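Local coordinates for protein glutaredoxin (PDB 2E7P) that binds a [2Fe-2S] cluster together with glutathione and probably reduces glutathione disulfides and other disulfides, at residues C33-V36 with K37-L40; S63-A66 with H67-R71. All coordinates share one frame; numbering follows the deposited sequence.

Interaction 1 (C33-V36 with K37-L40); sequences CNRV and KQLL. With GSH (glutathione), chain G.
N34 OD1 and K37 NZ stand 3.8 Å apart and are joined by two waters. One water donates to OD1 at 2.8 Å; the other lies 2.7 Å from OD1, its donation less certain. Both accept from the ammonium group. N34 CG lies beside its own backbone N (chi1 -61°). This turns the amide to the K37 side of the helix. The same amide meets a glutathione held by a neighbouring subunit, with N34 ND2 3.5 Å from its SG2. K37 runs out extended past the C33 carbonyl, and its charge pairs with E51 in a salt bridge. Both segments belong to helix 31-42, which crosses over between the parallel strands 22-26 and 48-51 of the thioredoxin fold. Main-chain bonds run from each of K37 to L40 to the carbonyl four residues earlier. Further round the helix, R35 NH1 donates to Q38 OE1 at 2.9 Å. The bond is bent, and NH1 sits above the carbonyl plane of an amide turned 84° from the guanidinium. L39 lies over one guanidinium face, its CD1 3.9 Å above the plane. On the buried side, V36 CG1 touches L40 CD1 at 3.9 Å, and both side chains reach V24 of strand 22-26.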
loop_
_atom_site.group_PDB
_atom_site.type_symbol
_atom_site.label_atom_id
_atom_site.label_comp_id
_atom_site.label_asym_id
_atom_site.label_seq_id
_atom_site.Cartn_x
_atom_site.Cartn_y
_atom_site.Cartn_z
ATOM N N CYS C 33 -3.577 3.145 -3.132
ATOM C CA CYS C 33 -4.849 2.718 -3.757
ATOM C C CYS C 33 -6.077 3.065 -2.900
ATOM O O CYS C 33 -7.059 3.612 -3.410
ATOM C CB CYS C 33 -4.788 1.215 -4.108
ATOM S SG CYS C 33 -3.549 0.926 -5.355
ATOM N N ASN C 34 -6.027 2.769 -1.603
ATOM C CA ASN C 34 -7.114 3.197 -0.674
ATOM C C ASN C 34 -7.402 4.695 -0.591
ATOM O O ASN C 34 -8.535 5.092 -0.421
ATOM C CB ASN C 34 -6.855 2.646 0.727
ATOM C CG ASN C 34 -6.838 1.107 0.732
ATOM O OD1 ASN C 34 -7.437 0.488 -0.143
ATOM N ND2 ASN C 34 -6.121 0.504 1.672
ATOM N N ARG C 35 -6.356 5.520 -0.686
ATOM C CA ARG C 35 -6.503 6.988 -0.720
ATOM C C ARG C 35 -7.285 7.441 -1.987
ATOM O O ARG C 35 -8.188 8.283 -1.925
ATOM C CB ARG C 35 -5.106 7.647 -0.647
ATOM C CG ARG C 35 -5.081 9.228 -0.648
ATOM C CD ARG C 35 -5.838 9.857 0.527
ATOM N NE ARG C 35 -5.765 11.316 0.458
ATOM C CZ ARG C 35 -6.772 12.150 0.728
ATOM N NH1 ARG C 35 -7.957 11.676 1.104
ATOM N NH2 ARG C 35 -6.590 13.475 0.604
ATOM N N VAL C 36 -6.961 6.863 -3.131
ATOM C CA VAL C 36 -7.767 7.126 -4.323
ATOM C C VAL C 36 -9.233 6.735 -4.145
ATOM O O VAL C 36 -10.137 7.492 -4.486
ATOM C CB VAL C 36 -7.155 6.436 -5.553
ATOM C CG1 VAL C 36 -8.172 6.353 -6.715
ATOM C CG2 VAL C 36 -5.905 7.210 -5.963
ATOM N N LYS C 37 -9.472 5.564 -3.581
ATOM C CA LYS C 37 -10.825 5.098 -3.301
ATOM C C LYS C 37 -11.554 6.064 -2.368
ATOM O O LYS C 37 -12.741 6.341 -2.568
ATOM C CB LYS C 37 -10.744 3.688 -2.672
ATOM C CG LYS C 37 -10.388 2.599 -3.696
ATOM C CD LYS C 37 -9.905 1.378 -2.979
ATOM C CE LYS C 37 -9.251 0.371 -3.953
ATOM N NZ LYS C 37 -9.027 -0.914 -3.265
ATOM N N GLN C 38 -10.852 6.513 -1.326
ATOM C CA GLN C 38 -11.373 7.512 -0.385
ATOM C C GLN C 38 -11.809 8.797 -1.109
ATOM O O GLN C 38 -12.901 9.291 -0.906
ATOM C CB GLN C 38 -10.309 7.861 0.671
ATOM C CG GLN C 38 -10.847 8.824 1.781
ATOM C CD GLN C 38 -9.817 9.092 2.850
ATOM O OE1 GLN C 38 -8.633 9.226 2.559
ATOM N NE2 GLN C 38 -10.269 9.196 4.105
ATOM N N LEU C 39 -10.932 9.324 -1.954
ATOM C CA LEU C 39 -11.226 10.530 -2.739
ATOM C C LEU C 39 -12.370 10.340 -3.710
ATOM O O LEU C 39 -13.194 11.221 -3.855
ATOM C CB LEU C 39 -9.954 10.993 -3.487
ATOM C CG LEU C 39 -8.948 11.563 -2.478
ATOM C CD1 LEU C 39 -7.531 11.717 -3.068
ATOM C CD2 LEU C 39 -9.537 12.908 -1.861
ATOM N N LEU C 40 -12.452 9.192 -4.367
ATOM C CA LEU C 40 -13.641 8.913 -5.218
ATOM C C LEU C 40 -14.943 8.803 -4.420
ATOM O O LEU C 40 -15.955 9.407 -4.772
ATOM C CB LEU C 40 -13.429 7.685 -6.123
ATOM C CG LEU C 40 -12.297 7.888 -7.136
ATOM C CD1 LEU C 40 -11.905 6.526 -7.762
ATOM C CD2 LEU C 40 -12.712 8.910 -8.224
HETATM N N1 GSH G . -6.424 -8.458 5.728
HETATM C CA1 GSH G . -7.257 -7.399 6.298
HETATM C C1 GSH G . -8.668 -7.902 6.284
HETATM O O11 GSH G . -9.601 -7.281 6.839
HETATM O O12 GSH G . -8.877 -8.958 5.660
HETATM C CB1 GSH G . -7.105 -6.182 5.371
HETATM C CG1 GSH G . -7.897 -4.902 5.749
HETATM C CD1 GSH G . -7.282 -3.624 5.141
HETATM O OE1 GSH G . -6.283 -3.689 4.436
HETATM N N2 GSH G . -7.888 -2.459 5.391
HETATM C CA2 GSH G . -7.368 -1.174 4.956
HETATM C C2 GSH G . -6.940 -0.458 6.204
HETATM O O2 GSH G . -7.558 -0.662 7.230
HETATM C CB2 GSH G . -8.516 -0.352 4.412
HETATM S SG2 GSH G . -9.048 -0.975 2.807
HETATM N N3 GSH G . -5.924 0.416 6.183
HETATM C CA3 GSH G . -5.454 1.181 7.338
HETATM C C3 GSH G . -6.448 2.270 7.707
HETATM O O31 GSH G . -7.464 2.501 7.003
HETATM O O32 GSH G . -6.252 2.958 8.729
HETATM O O HOH W 1 -9.749 -1.143 -0.367
HETATM O O HOH W 2 -6.423 -1.000 -2.108
#

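Interaction 2 (S63-A66 with H67-R71); sequences SALA and HWTGR
L65 and A66 meet H67 and the residues after it in the last turn of helix 58-69, which ends in an ST turn at T69. L65 O is gripped twice by T69. The hydroxyl OG1 donates at 2.6 Å and the backbone N at 2.8 Å, from opposite faces of the carbonyl plane. T69 OG1 sits between its own backbone N and carbonyl carbon (chi1 69°), which brings it back over the L65 carbonyl. It also accepts from R71 N at 3.1 Å. A valine here would probably leave R71 N without this acceptor and L65 O with the backbone donor alone, so the chain leaving the helix would be less firmly held. G70, with positive phi, ends the helix, and its N bonds to A66 O at 2.9 Å. L65 CD2 meets the W68 indole obliquely, 3.9 Å from CE3. W68 also has a cation-pi partner in K14 of helix 3-18. H67 N bonds to S63 O almost straight, at 172°. The H67 imidazole ND1 has its polar partner in H67 O of a neighbouring subunit, while H67 CD2 lies obliquely 3.4 Å from S63 O.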
loop_
_atom_site.group_PDB
_atom_site.type_symbol
_atom_site.label_atom_id
_atom_site.label_comp_id
_atom_site.label_asym_id
_atom_site.label_seq_id
_atom_site.Cartn_x
_atom_site.Cartn_y
_atom_site.Cartn_z
ATOM N N SER C 63 2.158 -5.025 -16.573
ATOM C CA SER C 63 3.185 -4.647 -17.543
ATOM C C SER C 63 2.576 -4.127 -18.853
ATOM O O SER C 63 3.085 -3.166 -19.432
ATOM C CB SER C 63 4.259 -5.745 -17.741
ATOM O OG SER C 63 3.702 -6.880 -18.337
ATOM N N ALA C 64 1.440 -4.695 -19.276
ATOM C CA ALA C 64 0.650 -4.098 -20.371
ATOM C C ALA C 64 0.288 -2.652 -20.041
ATOM O O ALA C 64 0.298 -1.784 -20.922
ATOM C CB ALA C 64 -0.645 -4.905 -20.631
ATOM N N LEU C 65 -0.090 -2.383 -18.793
ATOM C CA LEU C 65 -0.438 -1.019 -18.439
ATOM C C LEU C 65 0.811 -0.134 -18.453
ATOM O O LEU C 65 0.739 1.023 -18.874
ATOM C CB LEU C 65 -1.146 -0.939 -17.069
ATOM C CG LEU C 65 -2.633 -1.335 -17.052
ATOM C CD1 LEU C 65 -3.046 -1.638 -15.593
ATOM C CD2 LEU C 65 -3.483 -0.203 -17.629
ATOM N N ALA C 66 1.936 -0.688 -18.018
ATOM C CA ALA C 66 3.213 0.011 -18.076
ATOM C C ALA C 66 3.565 0.403 -19.511
ATOM O O ALA C 66 3.788 1.586 -19.808
ATOM C CB ALA C 66 4.298 -0.804 -17.440
ATOM N N HIS C 67 3.552 -0.580 -20.410
ATOM C CA HIS C 67 3.871 -0.311 -21.821
ATOM C C HIS C 67 2.911 0.714 -22.427
ATOM O O HIS C 67 3.297 1.602 -23.194
ATOM C CB HIS C 67 3.792 -1.600 -22.630
ATOM C CG HIS C 67 5.006 -2.464 -22.519
ATOM N ND1 HIS C 67 6.247 -2.063 -22.964
ATOM C CD2 HIS C 67 5.165 -3.722 -22.035
ATOM C CE1 HIS C 67 7.123 -3.033 -22.756
ATOM N NE2 HIS C 67 6.489 -4.059 -22.212
ATOM N N TRP C 68 1.643 0.613 -22.074
ATOM C CA TRP C 68 0.660 1.429 -22.763
ATOM C C TRP C 68 0.603 2.862 -22.228
ATOM O O TRP C 68 0.595 3.839 -23.012
ATOM C CB TRP C 68 -0.695 0.696 -22.757
ATOM C CG TRP C 68 -1.909 1.496 -23.132
ATOM C CD1 TRP C 68 -2.021 2.388 -24.155
ATOM C CD2 TRP C 68 -3.205 1.402 -22.536
ATOM N NE1 TRP C 68 -3.294 2.912 -24.189
ATOM C CE2 TRP C 68 -4.044 2.306 -23.217
ATOM C CE3 TRP C 68 -3.738 0.638 -21.476
ATOM C CZ2 TRP C 68 -5.411 2.484 -22.880
ATOM C CZ3 TRP C 68 -5.079 0.838 -21.102
ATOM C CH2 TRP C 68 -5.898 1.755 -21.800
ATOM N N THR C 69 0.578 2.992 -20.894
ATOM C CA THR C 69 0.260 4.263 -20.256
ATOM C C THR C 69 1.499 4.978 -19.737
ATOM O O THR C 69 1.456 6.180 -19.374
ATOM C CB THR C 69 -0.729 4.030 -19.073
ATOM O OG1 THR C 69 -0.080 3.339 -17.997
ATOM C CG2 THR C 69 -1.939 3.198 -19.529
ATOM N N GLY C 70 2.596 4.237 -19.665
ATOM C CA GLY C 70 3.799 4.740 -19.037
ATOM C C GLY C 70 3.723 4.784 -17.512
ATOM O O GLY C 70 4.592 5.367 -16.871
ATOM N N ARG C 71 2.671 4.207 -16.954
ATOM C CA ARG C 71 2.498 4.058 -15.487
ATOM C C ARG C 71 2.429 2.582 -15.118
ATOM O O ARG C 71 1.421 1.913 -15.409
ATOM C CB ARG C 71 1.238 4.794 -15.003
ATOM C CG ARG C 71 0.978 4.682 -13.484
ATOM C CD ARG C 71 -0.227 5.495 -13.071
ATOM N NE ARG C 71 0.022 6.887 -13.342
ATOM C CZ ARG C 71 0.723 7.694 -12.545
ATOM N NH1 ARG C 71 1.165 7.249 -11.367
ATOM N NH2 ARG C 71 0.960 8.945 -12.926
#

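Overall arrangement
Interactions 1 and 2 follow one another along the chain and do not touch. Their centres are 21 Å apart, and their nearest atoms about 9 Å. One lies on helix 31-42, the other at the end of helix 58-69. Interaction 1 touches a glutathione held by a neighbouring subunit; interaction 2 reaches a glutathione through R71. The C33 side chain is about 6 Å from the [2Fe-2S] cluster, bound by C30 just before helix 31-42. The side chain of R71 is about 4 Å from a bound glutathione and about 11 Å from the cluster. V74 of the glutathione pocket is about 4 Å from C33 and about 6 Å from L65, side chain to side chain.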